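Local atomic coordinates of salmonella plasmid virulence: SpvB (Salmonella typhimurium, PDB entry 6P0X), a protein that probably transfers ADP-ribose from NAD+ to arginine of host actin as a secreted virulence toxin, of which this chain is the N-terminal domain. Residues Phe104-Thr109 / Gly129-Asp134; Ala266-Phe271 / Glu315-Thr320. One frame throughout, in Å; residues are numbered along the deposited sequence. Where two conformers were deposited one is given.

Contact 1: residues Phe104-Thr109 / Gly129-Asp134; sequences FPQSYT and GNSNGD
OE1 of Q106 is gripped by two successive backbone N-H groups of the turn 129-134. S131 N reaches Q106 OE1 at 2.8 Å, lying in the plane of the carbonyl, and N132 N reaches the same Q106 OE1 at 3.1 Å, tilted out of that plane. The turn is the tight connection of a beta hairpin, between strands 123-129 and 135-140, and the glutamine closes it from the corner just ahead of strand 107-115. The chain of Q106 runs extended beyond CG (chi2 177°), which carries the amide across to the turn. Its other end is used as well: Q106 NE2 donates to OD1 of N132 at 2.9 Å, keeping that oxygen in its own amide plane but arriving from above the carbonyl plane of N132. The two amides stand nearly perpendicular, 87° apart. D134 N comes to the same OD1 from the opposite face and makes an Asx turn, so the Q106 amide is held at both ends, while OD1 of N132 is gripped from both faces.

At the start of the turn, Y108 and G129 form an antiparallel non-hydrogen-bonded pair, with CA atoms 4.5 Å apart. The Y108 ring lies beside G129, its CD2 3.5 Å from G129 CA, while the ring of F136 meets it from the following strand. N130 N donates to S107 O, and the N130 side chain crosses T109 at about a right angle to use both ends of its amide. N130 ND2 gives an almost straight bond to OG of S107, 2.7 Å long. OG1 of T109 donates to OD1 of N130 at 2.7 Å, on a lone pair in the carbonyl plane, and a water joins that same OG1 to ND2.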
loop_
_atom_site.group_PDB
_atom_site.type_symbol
_atom_site.label_atom_id
_atom_site.label_comp_id
_atom_site.label_asym_id
_atom_site.label_seq_id
_atom_site.Cartn_x
_atom_site.Cartn_y
_atom_site.Cartn_z
ATOM N N PHE A 104 -23.843 -1.396 7.869
ATOM C CA PHE A 104 -22.918 -2.514 7.889
ATOM C C PHE A 104 -23.572 -3.766 8.452
ATOM O O PHE A 104 -24.531 -3.692 9.225
ATOM C CB PHE A 104 -21.678 -2.176 8.726
ATOM C CG PHE A 104 -20.995 -0.901 8.326
ATOM C CD1 PHE A 104 -20.474 -0.752 7.051
ATOM C CD2 PHE A 104 -20.815 0.123 9.244
ATOM C CE1 PHE A 104 -19.830 0.416 6.682
ATOM C CE2 PHE A 104 -20.164 1.288 8.884
ATOM C CZ PHE A 104 -19.672 1.437 7.601
ATOM N N PRO A 105 -23.077 -4.944 8.062
ATOM C CA PRO A 105 -23.559 -6.188 8.687
ATOM C C PRO A 105 -23.257 -6.261 10.173
ATOM O O PRO A 105 -23.986 -6.930 10.917
ATOM C CB PRO A 105 -22.819 -7.298 7.925
ATOM C CG PRO A 105 -22.026 -6.645 6.857
ATOM C CD PRO A 105 -22.238 -5.174 6.873
ATOM N N GLN A 106 -22.183 -5.616 10.621
ATOM C CA GLN A 106 -21.787 -5.622 12.020
ATOM C C GLN A 106 -21.534 -4.192 12.473
ATOM O O GLN A 106 -21.232 -3.308 11.670
ATOM C CB GLN A 106 -20.522 -6.472 12.250
ATOM C CG GLN A 106 -19.247 -5.800 11.745
ATOM C CD GLN A 106 -17.983 -6.594 12.037
ATOM O OE1 GLN A 106 -17.831 -7.177 13.108
ATOM N NE2 GLN A 106 -17.063 -6.605 11.081
ATOM N N SER A 107 -21.667 -3.968 13.773
ATOM C CA SER A 107 -21.316 -2.673 14.332
ATOM C C SER A 107 -19.819 -2.621 14.634
ATOM O O SER A 107 -19.132 -3.645 14.698
ATOM C CB SER A 107 -22.132 -2.383 15.591
ATOM O OG SER A 107 -21.770 -3.259 16.643
ATOM N N TYR A 108 -19.314 -1.401 14.805
ATOM C CA TYR A 108 -17.891 -1.152 14.975
ATOM C C TYR A 108 -17.646 -0.286 16.201
ATOM O O TYR A 108 -18.358 0.694 16.433
ATOM C CB TYR A 108 -17.296 -0.457 13.739
ATOM C CG TYR A 108 -17.154 -1.359 12.538
ATOM C CD1 TYR A 108 -18.208 -1.537 11.651
ATOM C CD2 TYR A 108 -15.967 -2.032 12.288
ATOM C CE1 TYR A 108 -18.085 -2.362 10.550
ATOM C CE2 TYR A 108 -15.834 -2.864 11.191
ATOM C CZ TYR A 108 -16.896 -3.025 10.324
ATOM O OH TYR A 108 -16.772 -3.850 9.231
ATOM N N THR A 109 -16.642 -0.662 16.987
ATOM C CA THR A 109 -16.089 0.229 17.997
ATOM C C THR A 109 -15.090 1.149 17.308
ATOM O O THR A 109 -14.118 0.678 16.701
ATOM C CB THR A 109 -15.418 -0.563 19.118
ATOM O OG1 THR A 109 -16.395 -1.373 19.785
ATOM C CG2 THR A 109 -14.773 0.380 20.123
ATOM N N GLY A 129 -14.316 -4.315 14.307
ATOM C CA GLY A 129 -15.609 -4.966 14.163
ATOM C C GLY A 129 -16.030 -5.631 15.460
ATOM O O GLY A 129 -15.278 -6.418 16.046
ATOM N N ASN A 130 -17.250 -5.328 15.910
ATOM C CA ASN A 130 -17.758 -5.912 17.147
ATOM C C ASN A 130 -18.108 -7.388 17.002
ATOM O O ASN A 130 -18.280 -8.071 18.019
ATOM C CB ASN A 130 -18.980 -5.127 17.634
ATOM C CG ASN A 130 -18.610 -3.767 18.211
ATOM O OD1 ASN A 130 -17.532 -3.591 18.781
ATOM N ND2 ASN A 130 -19.509 -2.797 18.064
ATOM N N SER A 131 -18.218 -7.903 15.778
ATOM C CA SER A 131 -18.639 -9.283 15.573
ATOM C C SER A 131 -17.523 -10.211 15.117
ATOM O O SER A 131 -17.546 -11.393 15.467
ATOM C CB SER A 131 -19.782 -9.344 14.550
ATOM O OG SER A 131 -20.304 -10.656 14.443
ATOM N N ASN A 132 -16.542 -9.717 14.359
ATOM C CA ASN A 132 -15.448 -10.563 13.910
ATOM C C ASN A 132 -14.076 -9.984 14.227
ATOM O O ASN A 132 -13.068 -10.624 13.917
ATOM C CB ASN A 132 -15.563 -10.851 12.400
ATOM C CG ASN A 132 -15.496 -9.596 11.537
ATOM O OD1 ASN A 132 -15.044 -8.538 11.973
ATOM N ND2 ASN A 132 -15.948 -9.719 10.294
ATOM N N GLY A 133 -14.007 -8.794 14.818
ATOM C CA GLY A 133 -12.746 -8.197 15.190
ATOM C C GLY A 133 -11.945 -7.596 14.057
ATOM O O GLY A 133 -10.844 -7.090 14.309
ATOM N N ASP A 134 -12.448 -7.635 12.825
ATOM C CA ASP A 134 -11.720 -7.045 11.708
ATOM C C ASP A 134 -11.505 -5.558 11.954
ATOM O O ASP A 134 -12.457 -4.808 12.200
ATOM C CB ASP A 134 -12.468 -7.278 10.396
ATOM C CG ASP A 134 -12.372 -8.721 9.915
ATOM O OD1 ASP A 134 -11.963 -9.596 10.709
ATOM O OD2 ASP A 134 -12.701 -8.978 8.739
HETATM O O HOH W 1 -19.053 -0.663 20.027
#

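Contact 2: residues Ala266-Phe271 / Glu315-Thr320; sequences ARQDPF and ENPILT
D269 and T320 cross at about a right angle, the carboxylate of the aspartate lying against the threonine hydroxyl and backbone of the other loop. OG1 of T320 donates weakly to D269 OD1 at 2.8 Å, and T320 N gives a second weak bond, to D269 OD2. R267, two residues earlier, holds the carboxylate with two bonds, and N42 ND2 adds another to OD2. The guanidinium takes D269 side-on, R267 NE to D269 OD1 at 2.7 Å and R267 NH2 to D269 OD2 at 3.0 Å, with both oxygens close to the guanidinium plane. NE comes from above the carboxylate plane, so the two flat groups are not coplanar. F271 CE1 lies over one face of the guanidinium, toward its rim. The salt bridge probably keeps D269 charged.

Q268, the residue between them, meets E315 and N316. Its extended side chain runs obliquely over E315, amide and carboxylate planes 39° apart, with Q268 NE2 3.6 Å from E315 CB and Q268 OE1 3.3 Å from N316 CA. The backbone N of Q268 donates to E315 OE2 at 3.3 Å, nearly in line with the C-O bond, while E315 OE1 has a salt bridge to R287. Q268 O receives a CA-H...O contact from P317 CA at 3.3 Å. Around P317, from N316 to L319, the loop is folded by an Asx motif, in which N316 OD1 accepts from L319 N.

This is loop-to-loop packing: 315-320 connects antiparallel strands 304-314 and 321-328, while the loop 266-271 leads into strand 271-273. R267 also bonds G43 O, N42 OD1 and R284 O, joining the 266-271 loop to the 42-43 region and to the chain just beyond strand 280-282.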
loop_
_atom_site.group_PDB
_atom_site.type_symbol
_atom_site.label_atom_id
_atom_site.label_comp_id
_atom_site.label_asym_id
_atom_site.label_seq_id
_atom_site.Cartn_x
_atom_site.Cartn_y
_atom_site.Cartn_z
ATOM N N ALA A 266 12.910 -13.906 -8.141
ATOM C CA ALA A 266 13.468 -13.987 -6.799
ATOM C C ALA A 266 14.802 -13.255 -6.795
ATOM O O ALA A 266 15.666 -13.530 -7.634
ATOM C CB ALA A 266 13.654 -15.440 -6.362
ATOM N N ARG A 267 14.965 -12.327 -5.856
ATOM C CA ARG A 267 16.160 -11.502 -5.816
ATOM C C ARG A 267 17.342 -12.281 -5.252
ATOM O O ARG A 267 17.190 -13.311 -4.590
ATOM C CB ARG A 267 15.923 -10.245 -4.978
ATOM C CG ARG A 267 15.552 -10.527 -3.536
ATOM C CD ARG A 267 14.990 -9.287 -2.855
ATOM N NE ARG A 267 16.003 -8.254 -2.661
ATOM C CZ ARG A 267 15.729 -6.993 -2.344
ATOM N NH1 ARG A 267 14.466 -6.607 -2.198
ATOM N NH2 ARG A 267 16.714 -6.120 -2.178
ATOM N N GLN A 268 18.539 -11.763 -5.520
ATOM C CA GLN A 268 19.760 -12.399 -5.050
ATOM C C GLN A 268 20.068 -12.079 -3.597
ATOM O O GLN A 268 20.860 -12.797 -2.977
ATOM C CB GLN A 268 20.943 -11.975 -5.920
ATOM C CG GLN A 268 20.928 -12.559 -7.312
ATOM C CD GLN A 268 22.121 -12.118 -8.132
ATOM O OE1 GLN A 268 23.248 -12.090 -7.641
ATOM N NE2 GLN A 268 21.879 -11.772 -9.389
ATOM N N ASP A 269 19.465 -11.029 -3.039
ATOM C CA ASP A 269 19.771 -10.563 -1.687
ATOM C C ASP A 269 18.525 -10.557 -0.802
ATOM O O ASP A 269 18.128 -9.510 -0.278
ATOM C CB ASP A 269 20.405 -9.173 -1.737
ATOM C CG ASP A 269 19.481 -8.122 -2.347
ATOM O OD1 ASP A 269 18.668 -8.464 -3.235
ATOM O OD2 ASP A 269 19.559 -6.952 -1.915
ATOM N N PRO A 270 17.900 -11.713 -0.583
ATOM C CA PRO A 270 16.712 -11.736 0.274
ATOM C C PRO A 270 17.088 -11.485 1.725
ATOM O O PRO A 270 18.194 -11.803 2.170
ATOM C CB PRO A 270 16.155 -13.150 0.074
ATOM C CG PRO A 270 17.350 -13.972 -0.263
ATOM C CD PRO A 270 18.377 -13.072 -0.897
ATOM N N PHE A 271 16.154 -10.897 2.467
ATOM C CA PHE A 271 16.401 -10.587 3.868
ATOM C C PHE A 271 15.085 -10.601 4.627
ATOM O O PHE A 271 14.001 -10.547 4.039
ATOM C CB PHE A 271 17.106 -9.233 4.036
ATOM C CG PHE A 271 16.285 -8.060 3.581
ATOM C CD1 PHE A 271 16.277 -7.680 2.248
ATOM C CD2 PHE A 271 15.529 -7.331 4.487
ATOM C CE1 PHE A 271 15.524 -6.600 1.826
ATOM C CE2 PHE A 271 14.774 -6.246 4.072
ATOM C CZ PHE A 271 14.772 -5.882 2.738
ATOM N N GLU A 315 22.666 -6.323 -9.226
ATOM C CA GLU A 315 22.218 -7.403 -8.357
ATOM C C GLU A 315 23.399 -8.257 -7.935
ATOM O O GLU A 315 24.202 -8.679 -8.774
ATOM C CB GLU A 315 21.173 -8.305 -9.010
ATOM C CG GLU A 315 19.758 -7.789 -8.976
ATOM C CD GLU A 315 18.756 -8.934 -9.059
ATOM O OE1 GLU A 315 18.133 -9.118 -10.125
ATOM O OE2 GLU A 315 18.619 -9.668 -8.053
ATOM N N ASN A 316 23.485 -8.518 -6.639
ATOM C CA ASN A 316 24.470 -9.430 -6.082
ATOM C C ASN A 316 23.927 -9.949 -4.757
ATOM O O ASN A 316 22.974 -9.380 -4.209
ATOM C CB ASN A 316 25.831 -8.729 -5.907
ATOM C CG ASN A 316 25.812 -7.653 -4.844
ATOM O OD1 ASN A 316 25.599 -7.926 -3.664
ATOM N ND2 ASN A 316 26.028 -6.410 -5.261
ATOM N N PRO A 317 24.489 -11.040 -4.229
ATOM C CA PRO A 317 23.949 -11.596 -2.977
ATOM C C PRO A 317 24.128 -10.695 -1.764
ATOM O O PRO A 317 23.401 -10.878 -0.781
ATOM C CB PRO A 317 24.726 -12.910 -2.811
ATOM C CG PRO A 317 25.176 -13.262 -4.199
ATOM C CD PRO A 317 25.453 -11.955 -4.868
ATOM N N ILE A 318 25.049 -9.730 -1.796
ATOM C CA ILE A 318 25.250 -8.854 -0.643
ATOM C C ILE A 318 24.222 -7.727 -0.624
ATOM O O ILE A 318 23.530 -7.519 0.377
ATOM C CB ILE A 318 26.690 -8.309 -0.630
ATOM C CG1 ILE A 318 27.688 -9.462 -0.557
ATOM C CG2 ILE A 318 26.893 -7.358 0.539
ATOM C CD1 ILE A 318 29.128 -9.033 -0.717
ATOM N N LEU A 319 24.105 -6.984 -1.722
ATOM C CA LEU A 319 23.165 -5.875 -1.797
ATOM C C LEU A 319 22.759 -5.671 -3.248
ATOM O O LEU A 319 23.541 -5.913 -4.172
ATOM C CB LEU A 319 23.759 -4.568 -1.252
ATOM C CG LEU A 319 24.289 -3.607 -2.331
ATOM C CD1 LEU A 319 23.699 -2.215 -2.187
ATOM C CD2 LEU A 319 25.806 -3.544 -2.350
ATOM N N THR A 320 21.518 -5.253 -3.439
ATOM C CA THR A 320 21.039 -4.814 -4.740
ATOM C C THR A 320 20.945 -3.295 -4.739
ATOM O O THR A 320 20.345 -2.708 -3.833
ATOM C CB THR A 320 19.684 -5.438 -5.066
ATOM O OG1 THR A 320 19.849 -6.852 -5.234
ATOM C CG2 THR A 320 19.140 -4.847 -6.346
HETATM O O HOH W 2 16.249 -11.281 -9.347
#

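In the fold
From the N terminus, the chain first reaches contact 1, where the start of strand 107-115 meets the turn that follows strand 123-129; 19 residues, largely those two antiparallel strands, are enclosed. The turn then leads into strand 135-140. Contact 1 is complete well before contact 2 opens, so the two follow in series and neither nest nor cross. Contact 2 spans 43 residues, among them strands 271-273, 280-282 and 288-293 and the short helix 296-299, and closes at the connection between strands 304-314 and 321-328. The centres of contact 1 and contact 2 are about 42 Å apart. Lying on opposite sides of the chain's centre, they tie together separate parts of this domain, whose regular structure is nearly all strand.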